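Hydrogenase maturation factor (Thermoanaerobacter tengcongensis, PDB 3VTH) probably transfers the carbamoyl group of carbamoyl phosphate to the C-terminal cysteine of HypE at the expense of ATP, during maturation of [NiFe]-hydrogenases. Local coordinates at residues G102-V107 / Y420-H425; G112-C117 / I134-C139; D460-Y465 / T509-D514; I608-E613 / M622-L627. One frame throughout, in Å; residues are numbered along the deposited sequence.

Interaction 1 (G102-V107 / Y420-H425); sequences GGFVPV and YAFISH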
# COMPACT_ATOMS: atom_id res chain seq x y z
N GLY A 102 -11.32 -17.68 22.16
CA GLY A 102 -11.79 -16.33 22.02
C GLY A 102 -10.86 -15.12 21.90
O GLY A 102 -11.33 -14.02 21.97
N GLY A 103 -9.58 -15.27 21.70
CA GLY A 103 -8.81 -14.06 21.49
C GLY A 103 -8.76 -13.61 20.03
O GLY A 103 -9.67 -13.84 19.28
N PHE A 104 -7.69 -12.96 19.65
CA PHE A 104 -7.46 -12.61 18.27
C PHE A 104 -5.99 -12.61 17.99
O PHE A 104 -5.20 -12.47 18.86
CB PHE A 104 -8.05 -11.24 17.93
CG PHE A 104 -7.32 -10.11 18.54
CD1 PHE A 104 -7.43 -9.85 19.87
CD2 PHE A 104 -6.46 -9.36 17.81
CE1 PHE A 104 -6.75 -8.86 20.43
CE2 PHE A 104 -5.78 -8.36 18.37
CZ PHE A 104 -5.92 -8.11 19.69
N VAL A 105 -5.65 -12.82 16.73
CA VAL A 105 -4.25 -12.93 16.35
C VAL A 105 -4.04 -12.30 14.97
O VAL A 105 -4.88 -12.43 14.08
CB VAL A 105 -3.77 -14.42 16.37
CG1 VAL A 105 -4.59 -15.27 15.41
CG2 VAL A 105 -2.26 -14.53 16.06
N PRO A 106 -2.91 -11.59 14.79
CA PRO A 106 -2.58 -11.10 13.46
C PRO A 106 -2.44 -12.26 12.44
O PRO A 106 -2.21 -13.41 12.84
CB PRO A 106 -1.23 -10.42 13.67
CG PRO A 106 -1.29 -9.94 15.10
CD PRO A 106 -2.02 -11.03 15.84
N VAL A 107 -2.58 -11.93 11.15
CA VAL A 107 -2.47 -12.88 10.04
C VAL A 107 -1.30 -12.46 9.15
O VAL A 107 -1.13 -11.26 8.84
CB VAL A 107 -3.80 -12.95 9.25
CG1 VAL A 107 -3.64 -13.65 7.88
CG2 VAL A 107 -4.89 -13.71 10.08
N TYR A 420 -3.08 -3.02 18.20
CA TYR A 420 -2.94 -3.03 16.74
C TYR A 420 -3.90 -2.12 16.01
O TYR A 420 -5.06 -1.98 16.39
CB TYR A 420 -3.11 -4.45 16.19
CG TYR A 420 -2.17 -5.48 16.76
CD1 TYR A 420 -0.80 -5.40 16.54
CD2 TYR A 420 -2.66 -6.58 17.46
CE1 TYR A 420 0.07 -6.37 17.03
CE2 TYR A 420 -1.78 -7.56 17.98
CZ TYR A 420 -0.43 -7.43 17.74
OH TYR A 420 0.43 -8.36 18.23
N ALA A 421 -3.41 -1.50 14.94
CA ALA A 421 -4.27 -0.83 13.97
C ALA A 421 -4.21 -1.70 12.72
O ALA A 421 -3.19 -1.74 12.02
CB ALA A 421 -3.75 0.58 13.68
N PHE A 422 -5.27 -2.47 12.51
CA PHE A 422 -5.41 -3.32 11.34
C PHE A 422 -5.92 -2.46 10.20
O PHE A 422 -7.14 -2.31 10.02
CB PHE A 422 -6.41 -4.44 11.62
CG PHE A 422 -5.91 -5.48 12.58
CD1 PHE A 422 -4.98 -6.44 12.16
CD2 PHE A 422 -6.36 -5.50 13.90
CE1 PHE A 422 -4.50 -7.43 13.07
CE2 PHE A 422 -5.90 -6.48 14.80
CZ PHE A 422 -4.98 -7.44 14.39
N ILE A 423 -5.00 -1.84 9.47
CA ILE A 423 -5.38 -1.09 8.28
C ILE A 423 -5.57 -2.09 7.11
O ILE A 423 -4.76 -3.01 6.90
CB ILE A 423 -4.34 0.03 7.95
CG1 ILE A 423 -4.84 0.90 6.78
CG2 ILE A 423 -2.96 -0.56 7.65
CD1 ILE A 423 -4.02 2.21 6.53
N SER A 424 -6.67 -1.94 6.38
CA SER A 424 -6.99 -2.90 5.33
C SER A 424 -6.04 -2.73 4.18
O SER A 424 -5.42 -1.66 4.00
CB SER A 424 -8.42 -2.68 4.84
OG SER A 424 -8.53 -1.55 3.97
N HIS A 425 -5.93 -3.77 3.37
CA HIS A 425 -5.28 -3.64 2.09
C HIS A 425 -6.03 -2.61 1.24
O HIS A 425 -7.21 -2.33 1.48
CB HIS A 425 -5.22 -4.99 1.36
CG HIS A 425 -6.56 -5.58 1.01
ND1 HIS A 425 -7.33 -6.27 1.92
CD2 HIS A 425 -7.24 -5.62 -0.16
CE1 HIS A 425 -8.43 -6.70 1.33
NE2 HIS A 425 -8.40 -6.32 0.06
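Tyr420 meets both Phe104 and Pro106, and its side chain, followed outward, shows how one aromatic residue can join two remote parts of a chain. Its CB lies over one face of the Phe422 ring, displaced toward the rim. CG stands beside the backbone N and anti to the carbonyl carbon (chi1 -57°), which starts the ring off toward 102-107. CD2 then touches Phe104 CE2 at 3.7 Å, each atom lying at the edge of the other ring, a rim-to-rim meeting without stacking. Further out, Tyr420 CE2 and CZ run beneath Pro106 CG, with CZ 3.7 Å from it. This is a CH-pi contact: Pro106 CG sits 4.1 Å from the centroid of the Tyr420 ring, 27° off its normal. The tip, OH, is hydrogen-bonded to Asp78 OD2 on strand 76-85. Strand 420-423 belongs to the six-stranded mixed sheet of the Kae1-like domain, whereas 102-107 follows the acylphosphatase-type sheet as an irregular linker, and the rings fill the seam between them. An alanine at Tyr420 would probably leave Asp78 without this hydroxyl partner and open a gap under Pro106 and beside Phe104. Phe422, the centre of an inverse gamma turn, adds its own edge: CE2 lies 4.0 Å from Phe104 CE2, and CE1 lies 4.2 Å from Pro106 CA.

Interaction 2 (G112-C117 / I134-C139); sequences GVCEDC and INCTNC. With ZN (zinc ion), chain C.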
# COMPACT_ATOMS: atom_id res chain seq x y z
N GLY A 112 6.40 -14.14 -1.23
CA GLY A 112 7.13 -14.67 -2.38
C GLY A 112 7.90 -15.95 -2.09
O GLY A 112 8.22 -16.24 -0.93
N VAL A 113 8.16 -16.73 -3.13
CA VAL A 113 8.86 -18.01 -3.06
C VAL A 113 10.22 -17.85 -2.35
O VAL A 113 10.99 -16.95 -2.70
CB VAL A 113 9.09 -18.60 -4.46
CG1 VAL A 113 9.68 -20.02 -4.39
CG2 VAL A 113 7.79 -18.60 -5.28
N CYS A 114 10.48 -18.70 -1.36
CA CYS A 114 11.77 -18.69 -0.66
C CYS A 114 12.86 -19.35 -1.50
O CYS A 114 12.58 -20.05 -2.47
CB CYS A 114 11.66 -19.38 0.72
SG CYS A 114 11.51 -21.18 0.68
N GLU A 115 14.12 -19.14 -1.12
CA GLU A 115 15.22 -19.73 -1.88
C GLU A 115 15.24 -21.27 -1.87
O GLU A 115 15.66 -21.89 -2.83
CB GLU A 115 16.57 -19.14 -1.46
CG GLU A 115 17.13 -19.68 -0.15
CD GLU A 115 18.55 -19.18 0.14
OE1 GLU A 115 19.49 -19.53 -0.61
OE2 GLU A 115 18.72 -18.44 1.13
N ASP A 116 14.77 -21.90 -0.79
CA ASP A 116 14.73 -23.37 -0.72
C ASP A 116 13.70 -23.96 -1.67
O ASP A 116 13.98 -24.94 -2.34
CB ASP A 116 14.45 -23.88 0.71
CG ASP A 116 15.56 -23.54 1.69
OD1 ASP A 116 16.72 -23.84 1.39
OD2 ASP A 116 15.27 -22.96 2.75
N CYS A 117 12.51 -23.37 -1.72
CA CYS A 117 11.48 -23.83 -2.66
C CYS A 117 11.92 -23.60 -4.11
O CYS A 117 11.67 -24.44 -4.96
CB CYS A 117 10.13 -23.15 -2.40
SG CYS A 117 9.30 -23.79 -0.92
N ILE A 134 4.47 -24.98 -5.46
CA ILE A 134 5.47 -25.24 -4.42
C ILE A 134 5.49 -24.12 -3.37
O ILE A 134 5.50 -22.94 -3.72
CB ILE A 134 6.86 -25.51 -5.02
CG1 ILE A 134 7.82 -26.06 -3.95
CG2 ILE A 134 7.42 -24.27 -5.75
CD1 ILE A 134 9.12 -26.67 -4.55
N ASN A 135 5.44 -24.51 -2.09
CA ASN A 135 5.60 -23.56 -0.98
C ASN A 135 6.08 -24.34 0.25
O ASN A 135 6.28 -25.54 0.16
CB ASN A 135 4.29 -22.81 -0.67
CG ASN A 135 3.11 -23.77 -0.41
OD1 ASN A 135 3.29 -24.91 0.03
ND2 ASN A 135 1.91 -23.29 -0.68
N CYS A 136 6.25 -23.66 1.38
CA CYS A 136 6.69 -24.30 2.61
C CYS A 136 6.31 -23.37 3.76
O CYS A 136 5.59 -22.40 3.54
CB CYS A 136 8.21 -24.55 2.57
SG CYS A 136 9.23 -23.05 2.63
N THR A 137 6.77 -23.66 4.97
CA THR A 137 6.44 -22.80 6.12
C THR A 137 6.99 -21.37 5.98
O THR A 137 6.49 -20.47 6.65
CB THR A 137 6.93 -23.39 7.48
OG1 THR A 137 8.35 -23.52 7.48
CG2 THR A 137 6.33 -24.75 7.71
N ASN A 138 7.97 -21.18 5.10
CA ASN A 138 8.66 -19.89 4.95
C ASN A 138 8.24 -19.02 3.74
O ASN A 138 8.85 -17.96 3.51
CB ASN A 138 10.19 -20.09 4.90
CG ASN A 138 10.77 -20.66 6.18
OD1 ASN A 138 10.38 -20.28 7.29
ND2 ASN A 138 11.72 -21.58 6.04
N CYS A 139 7.23 -19.45 2.99
CA CYS A 139 6.80 -18.75 1.76
C CYS A 139 5.41 -19.18 1.29
O CYS A 139 4.84 -20.15 1.80
CB CYS A 139 7.82 -18.98 0.62
SG CYS A 139 7.74 -20.60 -0.24
ZN ZN C . 9.37 -22.03 0.55
O HOH W 1 12.79 -21.92 3.42
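The first of the two Cys4 zinc fingers of HypF is closed where Cys114 and Cys117 face Cys136 and Cys139, two CxxC pairs sharing one zinc ion. Each SG, of Cys114, Cys117, Cys136 and Cys139, binds the zinc at 2.3 Å. Backbone N-H groups steady the thiolates from outside the metal shell. Cys114 N donates across the contact to Cys139 SG (3.5 Å), at a nearly straight 168°. Cys117 N reaches back to Cys114 SG (3.4 Å), a capping bond at the start of helix 115-121, and Asn138 N to Cys136 SG (3.3 Å), inside the type I turn 136-139. Such donors would probably spread part of the charge that four thiolates bring to one cation. Cys114 and Cys136 both hold SG between the backbone N and the carbonyl carbon (chi1 73° and 68°), within reach of those donors. Beside the metal, Ile134 CG1 packs 4.0 Å from Cys117 CB, and a water joins Asp116 OD2 to Asn138 ND2. Gln279 binds Gly112 and Asn138, Val113 and Ile134 rest on Pro312 of helix 312-320, and Ile134 also touches helix 115-121 at Glu120 and Leu121.

Interaction 3 (D460-Y465 / T509-D514); sequences DMHKGY and TGYGTD. With AP2 (phosphomethylphosphonic acid adenosyl ester), chain H; PO4 (phosphate ion), chain M.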
# COMPACT_ATOMS: atom_id res chain seq x y z
N ASP A 460 -14.49 10.91 7.63
CA ASP A 460 -14.13 12.22 7.13
C ASP A 460 -15.29 13.20 7.29
O ASP A 460 -16.47 12.81 7.22
CB ASP A 460 -13.76 12.12 5.64
CG ASP A 460 -12.84 13.26 5.19
OD1 ASP A 460 -11.62 13.05 5.14
OD2 ASP A 460 -13.35 14.35 4.87
N MET A 461 -14.96 14.48 7.47
CA MET A 461 -16.01 15.51 7.49
C MET A 461 -16.77 15.63 6.17
O MET A 461 -17.89 16.11 6.17
CB MET A 461 -15.44 16.87 7.89
CG MET A 461 -14.96 16.93 9.32
SD MET A 461 -14.14 18.49 9.69
CE MET A 461 -14.05 18.34 11.47
N HIS A 462 -16.15 15.21 5.05
CA HIS A 462 -16.80 15.28 3.73
C HIS A 462 -18.07 14.43 3.74
O HIS A 462 -17.99 13.21 3.88
CB HIS A 462 -15.83 14.79 2.63
CG HIS A 462 -16.27 15.12 1.24
ND1 HIS A 462 -15.49 15.84 0.36
CD2 HIS A 462 -17.40 14.80 0.56
CE1 HIS A 462 -16.12 15.97 -0.79
NE2 HIS A 462 -17.29 15.35 -0.70
N LYS A 463 -19.23 15.06 3.56
CA LYS A 463 -20.51 14.32 3.64
C LYS A 463 -20.85 13.52 2.37
O LYS A 463 -21.75 12.69 2.39
CB LYS A 463 -21.68 15.27 3.95
CG LYS A 463 -21.50 16.20 5.16
CD LYS A 463 -22.69 17.16 5.27
CE LYS A 463 -22.50 18.18 6.40
NZ LYS A 463 -22.31 17.51 7.72
N GLY A 464 -20.15 13.81 1.27
CA GLY A 464 -20.40 13.12 -0.00
C GLY A 464 -19.66 11.79 -0.22
O GLY A 464 -20.03 11.02 -1.11
N TYR A 465 -18.65 11.49 0.59
CA TYR A 465 -17.92 10.22 0.44
C TYR A 465 -18.88 9.07 0.74
O TYR A 465 -19.63 9.13 1.71
CB TYR A 465 -16.75 10.13 1.42
CG TYR A 465 -15.58 11.07 1.15
CD1 TYR A 465 -15.52 11.88 0.00
CD2 TYR A 465 -14.52 11.11 2.04
CE1 TYR A 465 -14.39 12.74 -0.22
CE2 TYR A 465 -13.43 11.93 1.84
CZ TYR A 465 -13.38 12.74 0.72
OH TYR A 465 -12.26 13.53 0.60
N THR A 509 -7.54 17.51 -2.94
CA THR A 509 -8.81 17.99 -2.42
C THR A 509 -9.16 17.29 -1.14
O THR A 509 -9.20 16.07 -1.07
CB THR A 509 -10.01 17.72 -3.39
OG1 THR A 509 -10.01 16.33 -3.77
CG2 THR A 509 -9.92 18.56 -4.63
N GLY A 510 -9.46 18.07 -0.12
CA GLY A 510 -10.00 17.53 1.11
C GLY A 510 -10.98 18.57 1.56
O GLY A 510 -10.79 19.76 1.29
N TYR A 511 -12.03 18.12 2.22
CA TYR A 511 -13.09 19.00 2.65
C TYR A 511 -12.62 19.81 3.86
O TYR A 511 -12.25 19.24 4.88
CB TYR A 511 -14.29 18.13 3.02
CG TYR A 511 -15.49 18.89 3.49
CD1 TYR A 511 -16.39 19.44 2.57
CD2 TYR A 511 -15.75 19.05 4.85
CE1 TYR A 511 -17.50 20.13 3.00
CE2 TYR A 511 -16.86 19.73 5.29
CZ TYR A 511 -17.74 20.27 4.36
OH TYR A 511 -18.84 20.96 4.80
N GLY A 512 -12.61 21.14 3.72
CA GLY A 512 -12.22 22.06 4.79
C GLY A 512 -13.39 22.39 5.71
O GLY A 512 -14.54 22.12 5.37
N THR A 513 -13.11 22.98 6.87
CA THR A 513 -14.17 23.29 7.84
C THR A 513 -14.87 24.62 7.54
O THR A 513 -15.84 24.99 8.20
CB THR A 513 -13.61 23.35 9.28
OG1 THR A 513 -12.53 24.29 9.32
CG2 THR A 513 -13.09 21.97 9.70
N ASP A 514 -14.35 25.35 6.55
CA ASP A 514 -14.95 26.62 6.18
C ASP A 514 -15.75 26.53 4.87
O ASP A 514 -16.04 27.56 4.24
CB ASP A 514 -13.87 27.71 6.10
CG ASP A 514 -12.81 27.43 5.02
OD1 ASP A 514 -12.79 26.31 4.44
OD2 ASP A 514 -11.97 28.32 4.79
PB AP2 H . -7.13 14.07 -2.10
O1B AP2 H . -6.42 15.11 -2.93
O2B AP2 H . -6.98 14.18 -0.62
O3B AP2 H . -8.53 13.83 -2.59
C3A AP2 H . -6.25 12.55 -2.56
PA AP2 H . -4.52 12.46 -2.01
O1A AP2 H . -4.20 11.01 -2.33
O2A AP2 H . -4.23 13.01 -0.63
O5' AP2 H . -3.72 13.44 -3.02
C5' AP2 H . -3.60 13.03 -4.38
C4' AP2 H . -3.17 14.26 -5.14
O4' AP2 H . -1.80 14.54 -4.85
C3' AP2 H . -3.23 14.07 -6.64
O3' AP2 H . -4.57 14.22 -7.12
C2' AP2 H . -2.29 15.18 -7.08
O2' AP2 H . -3.05 16.39 -7.08
C1' AP2 H . -1.21 15.20 -5.98
N9 AP2 H . -0.02 14.48 -6.52
C8 AP2 H . 0.07 13.17 -6.87
N7 AP2 H . 1.30 12.87 -7.37
C5 AP2 H . 2.02 14.01 -7.35
C6 AP2 H . 3.40 14.40 -7.75
N6 AP2 H . 4.27 13.50 -8.26
N1 AP2 H . 3.75 15.71 -7.57
C2 AP2 H . 2.90 16.62 -7.04
N3 AP2 H . 1.64 16.33 -6.67
C4 AP2 H . 1.15 15.06 -6.80
P PO4 M . -18.03 16.27 -4.53
O1 PO4 M . -17.47 15.41 -5.64
O2 PO4 M . -16.89 16.79 -3.68
O3 PO4 M . -18.76 17.45 -5.15
O4 PO4 M . -18.97 15.45 -3.68
O HOH W 2 -12.23 15.35 2.54
O HOH W 3 -12.52 16.77 5.92
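His462 and Tyr511 bring the two backbones closest, their CA atoms 5.4 Å apart, where the irregular turn after strand 456-460 passes the end of strand 509-511. Tyr511 contributes the largest share of the buried surface. Its CG is anti to the backbone N (chi1 -180°), which extends the side chain toward the turn, and its ring edge is directed at the His462 face in an offset edge-to-face pair, with planes 60° apart. The Tyr511 CB lies 3.7 Å from His462 CB, and CD2 comes 3.8 Å from Met461 CB. The extended Met461 chain crosses Thr513 obliquely, with Met461 SD 3.6 Å from Thr513 CG2.

Polar links across the two segments are made through water. Asp460 OD2 accepts His462 N at 2.9 Å on its anti lone pair, forming an Asx turn, and the same oxygen receives two waters. One of them also accepts from Tyr511 N and binds Tyr465 OH; the other donates to Tyr511 O. Three donors thus grip OD2, while OD1 is hydrogen-bonded to His483, an iron ligand, which makes Asp460 a second-shell residue of the iron site. At the other end of the strand, Thr509 N donates to O1B of the nucleotide analogue at 2.6 Å and OG1 to O3B at 3.1 Å, consistent with the phosphate-binding beta-hairpins of actin-like ATPases. Strand 509-511 pairs with 517-525 through Gly510 and Trp518, whereas Met461 is bonded through its backbone to Val481 on strand 478-481, and Gln482 touches both Met461 and Thr513.

Interaction 4 (I608-E613 / M622-L627); sequences IGVRKE and MELESL. With AP2 (phosphomethylphosphonic acid adenosyl ester), chain H.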
# COMPACT_ATOMS: atom_id res chain seq x y z
N ILE A 608 2.15 26.17 -18.66
CA ILE A 608 3.36 25.99 -19.47
C ILE A 608 3.19 24.91 -20.55
O ILE A 608 4.17 24.47 -21.16
CB ILE A 608 4.63 25.82 -18.62
CG1 ILE A 608 4.64 24.47 -17.87
CG2 ILE A 608 4.75 27.00 -17.62
CD1 ILE A 608 5.97 24.18 -17.18
N GLY A 609 1.95 24.52 -20.80
CA GLY A 609 1.63 23.64 -21.92
C GLY A 609 2.12 22.21 -21.78
O GLY A 609 2.37 21.55 -22.80
N VAL A 610 2.21 21.71 -20.57
CA VAL A 610 2.51 20.31 -20.35
C VAL A 610 1.36 19.45 -20.82
O VAL A 610 1.54 18.52 -21.52
CB VAL A 610 2.82 20.04 -18.88
CG1 VAL A 610 2.90 18.57 -18.57
CG2 VAL A 610 4.07 20.68 -18.50
N ARG A 611 0.17 19.80 -20.42
CA ARG A 611 -1.10 19.17 -20.78
C ARG A 611 -2.22 20.18 -20.58
O ARG A 611 -2.10 21.06 -19.74
CB ARG A 611 -1.36 17.94 -19.88
CG ARG A 611 -0.85 16.63 -20.48
CD ARG A 611 -1.22 15.42 -19.65
NE ARG A 611 -0.91 14.19 -20.40
CZ ARG A 611 -1.81 13.45 -21.03
NH1 ARG A 611 -3.10 13.78 -21.00
NH2 ARG A 611 -1.42 12.36 -21.68
N LYS A 612 -3.31 20.06 -21.34
CA LYS A 612 -4.50 20.87 -21.06
C LYS A 612 -5.60 20.02 -20.47
O LYS A 612 -6.50 20.53 -19.79
CB LYS A 612 -5.00 21.60 -22.31
CG LYS A 612 -3.98 22.54 -22.96
CD LYS A 612 -4.55 23.96 -23.16
CE LYS A 612 -5.65 24.02 -24.22
NZ LYS A 612 -6.35 25.34 -24.22
N GLU A 613 -5.53 18.72 -20.74
CA GLU A 613 -6.50 17.76 -20.22
C GLU A 613 -5.78 16.50 -19.74
O GLU A 613 -4.77 16.11 -20.32
CB GLU A 613 -7.54 17.40 -21.29
CG GLU A 613 -8.14 18.63 -22.00
CD GLU A 613 -9.32 18.31 -22.89
OE1 GLU A 613 -9.40 18.88 -23.99
OE2 GLU A 613 -10.17 17.48 -22.49
N MET A 622 2.44 14.49 -12.00
CA MET A 622 3.46 13.49 -12.26
C MET A 622 4.33 13.85 -13.45
O MET A 622 5.55 13.68 -13.41
CB MET A 622 2.81 12.11 -12.46
CG MET A 622 2.12 11.59 -11.19
SD MET A 622 1.11 10.11 -11.49
CE MET A 622 2.40 8.91 -11.76
N GLU A 623 3.71 14.34 -14.52
CA GLU A 623 4.48 14.70 -15.71
C GLU A 623 5.38 15.90 -15.45
O GLU A 623 6.53 15.93 -15.88
CB GLU A 623 3.56 14.93 -16.91
CG GLU A 623 2.84 13.64 -17.36
CD GLU A 623 2.02 13.83 -18.62
OE1 GLU A 623 2.16 14.89 -19.28
OE2 GLU A 623 1.25 12.91 -18.97
N LEU A 624 4.85 16.88 -14.71
CA LEU A 624 5.60 18.07 -14.33
C LEU A 624 6.85 17.71 -13.52
O LEU A 624 7.94 18.22 -13.79
CB LEU A 624 4.68 19.04 -13.57
CG LEU A 624 5.14 20.47 -13.29
CD1 LEU A 624 5.50 21.21 -14.59
CD2 LEU A 624 4.07 21.22 -12.49
N GLU A 625 6.69 16.80 -12.55
CA GLU A 625 7.82 16.30 -11.77
C GLU A 625 8.84 15.55 -12.63
O GLU A 625 10.05 15.75 -12.48
CB GLU A 625 7.35 15.39 -10.61
CG GLU A 625 8.51 14.94 -9.68
CD GLU A 625 8.17 13.75 -8.77
OE1 GLU A 625 7.03 13.25 -8.80
OE2 GLU A 625 9.07 13.30 -8.02
N SER A 626 8.35 14.70 -13.54
CA SER A 626 9.23 13.89 -14.38
C SER A 626 10.13 14.70 -15.30
O SER A 626 11.23 14.26 -15.64
CB SER A 626 8.44 12.90 -15.23
OG SER A 626 7.83 11.92 -14.39
N LEU A 627 9.68 15.87 -15.72
CA LEU A 627 10.46 16.64 -16.71
C LEU A 627 11.43 17.64 -16.08
O LEU A 627 12.17 18.33 -16.79
CB LEU A 627 9.53 17.30 -17.73
CG LEU A 627 8.45 18.25 -17.20
CD1 LEU A 627 9.03 19.63 -16.88
CD2 LEU A 627 7.31 18.38 -18.23
PB AP2 H . -7.13 14.07 -2.10
O1B AP2 H . -6.42 15.11 -2.93
O2B AP2 H . -6.98 14.18 -0.62
O3B AP2 H . -8.53 13.83 -2.59
C3A AP2 H . -6.25 12.55 -2.56
PA AP2 H . -4.52 12.46 -2.01
O1A AP2 H . -4.20 11.01 -2.33
O2A AP2 H . -4.23 13.01 -0.63
O5' AP2 H . -3.72 13.44 -3.02
C5' AP2 H . -3.60 13.03 -4.38
C4' AP2 H . -3.17 14.26 -5.14
O4' AP2 H . -1.80 14.54 -4.85
C3' AP2 H . -3.23 14.07 -6.64
O3' AP2 H . -4.57 14.22 -7.12
C2' AP2 H . -2.29 15.18 -7.08
O2' AP2 H . -3.05 16.39 -7.08
C1' AP2 H . -1.21 15.20 -5.98
N9 AP2 H . -0.02 14.48 -6.52
C8 AP2 H . 0.07 13.17 -6.87
N7 AP2 H . 1.30 12.87 -7.37
C5 AP2 H . 2.02 14.01 -7.35
C6 AP2 H . 3.40 14.40 -7.75
N6 AP2 H . 4.27 13.50 -8.26
N1 AP2 H . 3.75 15.71 -7.57
C2 AP2 H . 2.90 16.62 -7.04
N3 AP2 H . 1.64 16.33 -6.67
C4 AP2 H . 1.15 15.06 -6.80
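Arg611 and Glu623 meet crosswise, their side chains at about a right angle and the guanidinium and carboxylate planes 72° apart, so the pair does not form the flat two-bond clasp of a textbook salt bridge. A single bond carries it, from Arg611 NE to Glu623 OE2 at 2.9 Å, and it is bent: the N-H...O angle is 130°. The donor comes to the syn side of OE2, tilted out of the carboxylate plane. The other end of the guanidinium is turned back on its own segment, where Arg611 NH1 donates to Glu613 O at 2.9 Å, close to the guanidinium plane.

Beside this pair Val610 slides past Glu623 in the opposite direction, with Val610 CG1 3.8 Å from Glu623 OE1. The second Val610 branch, CG2, meets Leu627 CD2 tip to tip at 4.0 Å, and Leu624 CD1 sits crosswise to both Val610 and Ile608, 4.0 Å from Ile608 CD1. This apolar group lies where helix 597-607 ends in a Schellman motif, with Gly609 as its positive-phi residue, and helix 619-626 packs against the turn. The same helix presents Glu625 OE1 to the adenine N6 of the bound nucleotide analogue at 2.8 Å, part of an actin-like ATPase pocket.

A leucine in place of Arg611 would probably leave the Glu623 carboxylate without its positive mate and the Glu613 carbonyl without this donor. Because Glu623 is buried, the arginine is likely to stabilise its charged form, and the NH1 bond limits rotation of the guanidinium.

In the fold
From the N terminus, interaction 1 opens just after the acylphosphatase-type sheet and closes more than 300 residues later on strand 420-423, joining that region to the Kae1-like domain. Interaction 2 nests inside this long loop and closes a far shorter one, a zinc finger. The remaining contacts follow in series, and none cross. Interaction 3 brings together residues of the two Kae1-like subdomains, with 43 residues between its segments, and interaction 4 closes the short loop between helices 597-607 and 619-626. The centres of interactions 3 and 4 are about 28 Å apart, yet both touch the same nucleotide analogue, whereas interaction 2 lies on the opposite side of the chain's centre from both.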